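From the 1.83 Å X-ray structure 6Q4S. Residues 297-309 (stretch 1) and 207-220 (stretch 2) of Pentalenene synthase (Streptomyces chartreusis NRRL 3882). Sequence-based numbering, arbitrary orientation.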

# COMPACT_ATOMS: atom_id res chain seq x y z
N GLY A 297 -6.41 -20.50 -3.91
CA GLY A 297 -5.25 -19.58 -3.98
C GLY A 297 -4.12 -20.10 -4.84
O GLY A 297 -3.60 -19.41 -5.73
N VAL A 298 -3.78 -21.36 -4.61
CA VAL A 298 -2.74 -22.03 -5.39
C VAL A 298 -3.19 -22.15 -6.84
O VAL A 298 -2.42 -21.90 -7.76
CB VAL A 298 -2.38 -23.40 -4.76
CG1 VAL A 298 -1.38 -24.15 -5.63
CG2 VAL A 298 -1.88 -23.20 -3.36
N GLU A 299 -4.46 -22.45 -7.07
CA GLU A 299 -4.94 -22.51 -8.44
C GLU A 299 -4.85 -21.19 -9.20
O GLU A 299 -4.61 -21.22 -10.41
CB GLU A 299 -6.35 -23.13 -8.55
CG GLU A 299 -6.41 -24.57 -8.06
CD GLU A 299 -7.84 -25.16 -8.09
OE1 GLU A 299 -8.81 -24.67 -8.80
OE2 GLU A 299 -7.98 -26.14 -7.37
N ALA A 300 -5.08 -20.06 -8.51
CA ALA A 300 -4.92 -18.76 -9.12
C ALA A 300 -3.44 -18.58 -9.63
O ALA A 300 -3.24 -18.05 -10.68
CB ALA A 300 -5.28 -17.62 -8.12
N ILE A 301 -2.48 -19.09 -8.88
CA ILE A 301 -1.08 -19.03 -9.31
C ILE A 301 -0.92 -19.89 -10.57
O ILE A 301 -0.40 -19.41 -11.57
CB ILE A 301 -0.09 -19.46 -8.22
CG1 ILE A 301 -0.23 -18.58 -6.98
CG2 ILE A 301 1.33 -19.32 -8.82
CD1 ILE A 301 0.55 -19.07 -5.80
N GLN A 302 -1.47 -21.11 -10.56
CA GLN A 302 -1.38 -21.99 -11.74
C GLN A 302 -2.03 -21.40 -12.96
O GLN A 302 -1.53 -21.48 -14.10
CB GLN A 302 -2.04 -23.33 -11.45
CG GLN A 302 -1.50 -24.08 -10.24
CD GLN A 302 -2.30 -25.38 -9.93
OE1 GLN A 302 -3.40 -25.60 -10.42
NE2 GLN A 302 -1.71 -26.23 -9.13
N HIS A 303 -3.17 -20.74 -12.76
CA HIS A 303 -3.80 -20.10 -13.88
C HIS A 303 -2.89 -19.08 -14.51
O HIS A 303 -2.95 -18.87 -15.74
CB HIS A 303 -5.18 -19.46 -13.51
CG HIS A 303 -6.16 -20.43 -12.91
ND1 HIS A 303 -7.10 -20.06 -11.96
CD2 HIS A 303 -6.35 -21.75 -13.12
CE1 HIS A 303 -7.79 -21.12 -11.60
NE2 HIS A 303 -7.34 -22.17 -12.27
N TRP A 304 -2.10 -18.38 -13.67
CA TRP A 304 -1.24 -17.36 -14.21
C TRP A 304 -0.04 -17.99 -14.97
O TRP A 304 0.29 -17.56 -16.09
CB TRP A 304 -0.79 -16.37 -13.13
CG TRP A 304 -1.54 -15.16 -13.33
CD1 TRP A 304 -2.72 -14.76 -12.66
CD2 TRP A 304 -1.32 -14.22 -14.36
NE1 TRP A 304 -3.19 -13.61 -13.22
CE2 TRP A 304 -2.37 -13.24 -14.25
CE3 TRP A 304 -0.34 -14.08 -15.35
CZ2 TRP A 304 -2.46 -12.15 -15.10
CZ3 TRP A 304 -0.43 -12.97 -16.22
CH2 TRP A 304 -1.49 -12.01 -16.07
N ILE A 305 0.66 -18.91 -14.33
CA ILE A 305 1.83 -19.53 -14.97
C ILE A 305 1.40 -20.22 -16.27
O ILE A 305 1.95 -19.91 -17.35
CB ILE A 305 2.52 -20.56 -14.05
CG1 ILE A 305 3.04 -19.90 -12.80
CG2 ILE A 305 3.65 -21.24 -14.85
CD1 ILE A 305 3.47 -20.88 -11.71
N ASN A 306 0.33 -21.03 -16.22
CA ASN A 306 -0.09 -21.79 -17.42
C ASN A 306 -0.74 -20.97 -18.48
O ASN A 306 -0.40 -21.07 -19.70
CB ASN A 306 -0.96 -22.94 -17.04
CG ASN A 306 -0.91 -24.05 -18.10
OD1 ASN A 306 0.16 -24.54 -18.48
ND2 ASN A 306 -2.09 -24.44 -18.59
N GLY A 307 -1.60 -20.04 -18.03
CA GLY A 307 -2.35 -19.23 -18.95
C GLY A 307 -1.49 -18.23 -19.66
O GLY A 307 -1.70 -17.91 -20.85
N ASN A 308 -0.55 -17.66 -18.93
CA ASN A 308 0.38 -16.74 -19.57
C ASN A 308 1.17 -17.49 -20.67
O ASN A 308 1.32 -16.99 -21.75
CB ASN A 308 1.38 -16.11 -18.58
CG ASN A 308 2.31 -15.10 -19.29
OD1 ASN A 308 1.88 -14.06 -19.77
ND2 ASN A 308 3.54 -15.48 -19.45
N TYR A 309 1.64 -18.68 -20.36
CA TYR A 309 2.40 -19.47 -21.33
C TYR A 309 1.59 -19.75 -22.60
O TYR A 309 2.01 -19.39 -23.77
CB TYR A 309 2.86 -20.79 -20.68
CG TYR A 309 3.55 -21.69 -21.68
CD1 TYR A 309 4.64 -21.23 -22.43
CD2 TYR A 309 3.07 -22.98 -21.94
CE1 TYR A 309 5.26 -22.04 -23.37
CE2 TYR A 309 3.70 -23.80 -22.88
CZ TYR A 309 4.79 -23.32 -23.59
OH TYR A 309 5.41 -24.11 -24.53
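Stretch 2 (207-220) VMERMRDLAADTIG

Stretch 2 is helical throughout, with phi and psi close to -63° and -43° along its length. Its backbone bonds follow the regular i to i-4 pattern, from M211 N to V207 O at 3.0 Å through to G220 N to A216 O at 2.9 Å. It is a segment of a longer helix that begins before V207 and continues past G220. Stretch 1 is likewise a segment of a longer helix.

The two helices run in the same direction. The angle between their axes is 4°, so they are almost exactly parallel, and their closest approach is 9.9 Å. M208 lies level with V298, with their CA atoms 8.5 Å apart. Near the other end I219 lies level with I305, and there CA to CA is 6.1 Å. No hydrogen bond joins the stretches. The contact is mostly apolar packing and buries 474 Å², both sides summed.

I219 covers the most surface. Its CA-to-CB bond points toward stretch 1, and its side chain has chi1 m and chi2 t. CD1 of I219 reaches the backbone of stretch 1, 4.0 Å from W304 C and 4.0 Å from I305 N. I219 CD1 also lies 4.2 Å from W304 CB and 4.0 Å from I305 CG1. It approaches the W304 ring obliquely. CG2 of I219 is 3.6 Å from N308 ND2. This is a packing contact, since a methyl carbon offers no acceptor; ND2 is hydrogen-bonded elsewhere in the structure.

I301 is the next largest contributor. The CA-to-CB bond of I301 points toward stretch 2, and its side chain has chi1 m and chi2 t. I301 CG2 meets A215 CB at 3.5 Å. I301 CD1 lies 4.1 Å from M208 SD and 4.4 Å from M211 CB. M208 starts sideways, but the end of its side chain comes nearer to stretch 1. The CA-to-CB bond of M211 points toward stretch 1, and M211 CE lies 4.0 Å from V298 CG1. The M208 CE to V298 CG2 distance is 4.4 Å. The two methionines thus pack against both V298 and I301.

I305 is third. Its CA-to-CB bond is sideways, yet it touches three residues of stretch 2. I305 CD1 is 4.1 Å from A215 CB, and I305 CG2 is 4.2 Å from T218 CG2; the third partner is I219. The T218 hydroxyl is used within its own helix: T218 OG1 donates to L214 O at 2.8 Å.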

# COMPACT_ATOMS: atom_id res chain seq x y z
N VAL A 207 6.04 -20.45 2.90
CA VAL A 207 5.75 -21.21 1.72
C VAL A 207 4.99 -20.43 0.65
O VAL A 207 5.36 -20.46 -0.54
CB VAL A 207 5.00 -22.52 2.06
CG1 VAL A 207 4.57 -23.26 0.81
CG2 VAL A 207 5.85 -23.46 2.90
N MET A 208 3.87 -19.82 1.02
CA MET A 208 3.10 -19.06 0.06
C MET A 208 3.85 -17.78 -0.43
O MET A 208 3.76 -17.44 -1.61
CB MET A 208 1.74 -18.71 0.67
CG MET A 208 0.85 -17.87 -0.22
SD MET A 208 0.33 -18.72 -1.71
CE MET A 208 -1.19 -19.50 -1.06
N GLU A 209 4.58 -17.11 0.44
CA GLU A 209 5.29 -15.91 0.02
C GLU A 209 6.33 -16.28 -1.02
O GLU A 209 6.48 -15.59 -2.03
CB GLU A 209 6.03 -15.19 1.14
CG GLU A 209 5.10 -14.51 2.10
CD GLU A 209 5.76 -13.47 2.96
OE1 GLU A 209 7.02 -13.34 2.99
OE2 GLU A 209 4.97 -12.77 3.63
N ARG A 210 7.05 -17.36 -0.76
CA ARG A 210 8.00 -17.86 -1.75
C ARG A 210 7.37 -18.35 -3.05
O ARG A 210 7.92 -18.16 -4.13
CB ARG A 210 8.86 -18.95 -1.05
CG ARG A 210 9.94 -19.54 -1.89
CD ARG A 210 11.01 -18.55 -2.18
NE ARG A 210 12.11 -19.21 -2.87
CZ ARG A 210 13.07 -18.56 -3.52
NH1 ARG A 210 13.12 -17.22 -3.61
NH2 ARG A 210 14.00 -19.26 -4.12
N MET A 211 6.22 -19.01 -2.98
CA MET A 211 5.53 -19.43 -4.18
C MET A 211 5.18 -18.29 -5.13
O MET A 211 5.31 -18.43 -6.33
CB MET A 211 4.28 -20.23 -3.85
CG MET A 211 4.61 -21.62 -3.36
SD MET A 211 3.19 -22.53 -2.71
CE MET A 211 2.14 -22.87 -4.11
N ARG A 212 4.72 -17.16 -4.57
CA ARG A 212 4.39 -15.98 -5.35
C ARG A 212 5.65 -15.41 -6.02
O ARG A 212 5.61 -15.03 -7.19
CB ARG A 212 3.73 -14.94 -4.42
CG ARG A 212 2.33 -15.36 -3.94
CD ARG A 212 1.83 -14.62 -2.70
NE ARG A 212 1.67 -13.17 -2.84
CZ ARG A 212 0.60 -12.53 -3.35
NH1 ARG A 212 -0.44 -13.19 -3.80
NH2 ARG A 212 0.58 -11.19 -3.36
N ASP A 213 6.73 -15.34 -5.26
CA ASP A 213 8.01 -14.90 -5.82
C ASP A 213 8.51 -15.80 -6.94
O ASP A 213 8.91 -15.28 -8.00
CB ASP A 213 9.07 -14.84 -4.76
CG ASP A 213 8.93 -13.65 -3.84
OD1 ASP A 213 8.27 -12.61 -4.14
OD2 ASP A 213 9.59 -13.75 -2.80
N LEU A 214 8.44 -17.11 -6.76
CA LEU A 214 8.84 -18.02 -7.88
C LEU A 214 7.92 -17.98 -9.09
O LEU A 214 8.37 -18.08 -10.23
CB LEU A 214 8.94 -19.45 -7.39
CG LEU A 214 10.01 -19.70 -6.34
CD1 LEU A 214 9.76 -20.99 -5.62
CD2 LEU A 214 11.44 -19.73 -6.93
N ALA A 215 6.61 -17.83 -8.87
CA ALA A 215 5.69 -17.66 -9.96
C ALA A 215 6.08 -16.40 -10.72
O ALA A 215 6.03 -16.35 -11.96
CB ALA A 215 4.24 -17.57 -9.46
N ALA A 216 6.43 -15.34 -10.01
CA ALA A 216 6.79 -14.12 -10.70
C ALA A 216 8.13 -14.32 -11.50
O ALA A 216 8.28 -13.86 -12.65
CB ALA A 216 6.95 -13.00 -9.72
N ASP A 217 9.07 -15.02 -10.90
CA ASP A 217 10.36 -15.32 -11.64
C ASP A 217 10.07 -16.08 -12.92
O ASP A 217 10.50 -15.68 -14.00
CB ASP A 217 11.32 -16.14 -10.80
CG ASP A 217 11.84 -15.39 -9.59
OD1 ASP A 217 11.76 -14.12 -9.56
OD2 ASP A 217 12.28 -16.07 -8.66
N THR A 218 9.31 -17.15 -12.78
CA THR A 218 9.03 -18.06 -13.85
C THR A 218 8.41 -17.32 -14.94
O THR A 218 8.84 -17.41 -16.06
CB THR A 218 8.10 -19.17 -13.38
OG1 THR A 218 8.72 -19.89 -12.33
CG2 THR A 218 7.73 -20.13 -14.49
N ILE A 219 7.39 -16.55 -14.64
CA ILE A 219 6.68 -15.83 -15.70
C ILE A 219 7.53 -14.75 -16.31
O ILE A 219 7.50 -14.58 -17.52
CB ILE A 219 5.32 -15.25 -15.20
CG1 ILE A 219 4.40 -16.39 -14.89
CG2 ILE A 219 4.71 -14.31 -16.26
CD1 ILE A 219 3.31 -16.01 -13.89
N GLY A 220 8.31 -14.02 -15.51
CA GLY A 220 9.14 -12.92 -16.10
C GLY A 220 10.21 -13.50 -17.04
O GLY A 220 10.49 -12.95 -18.11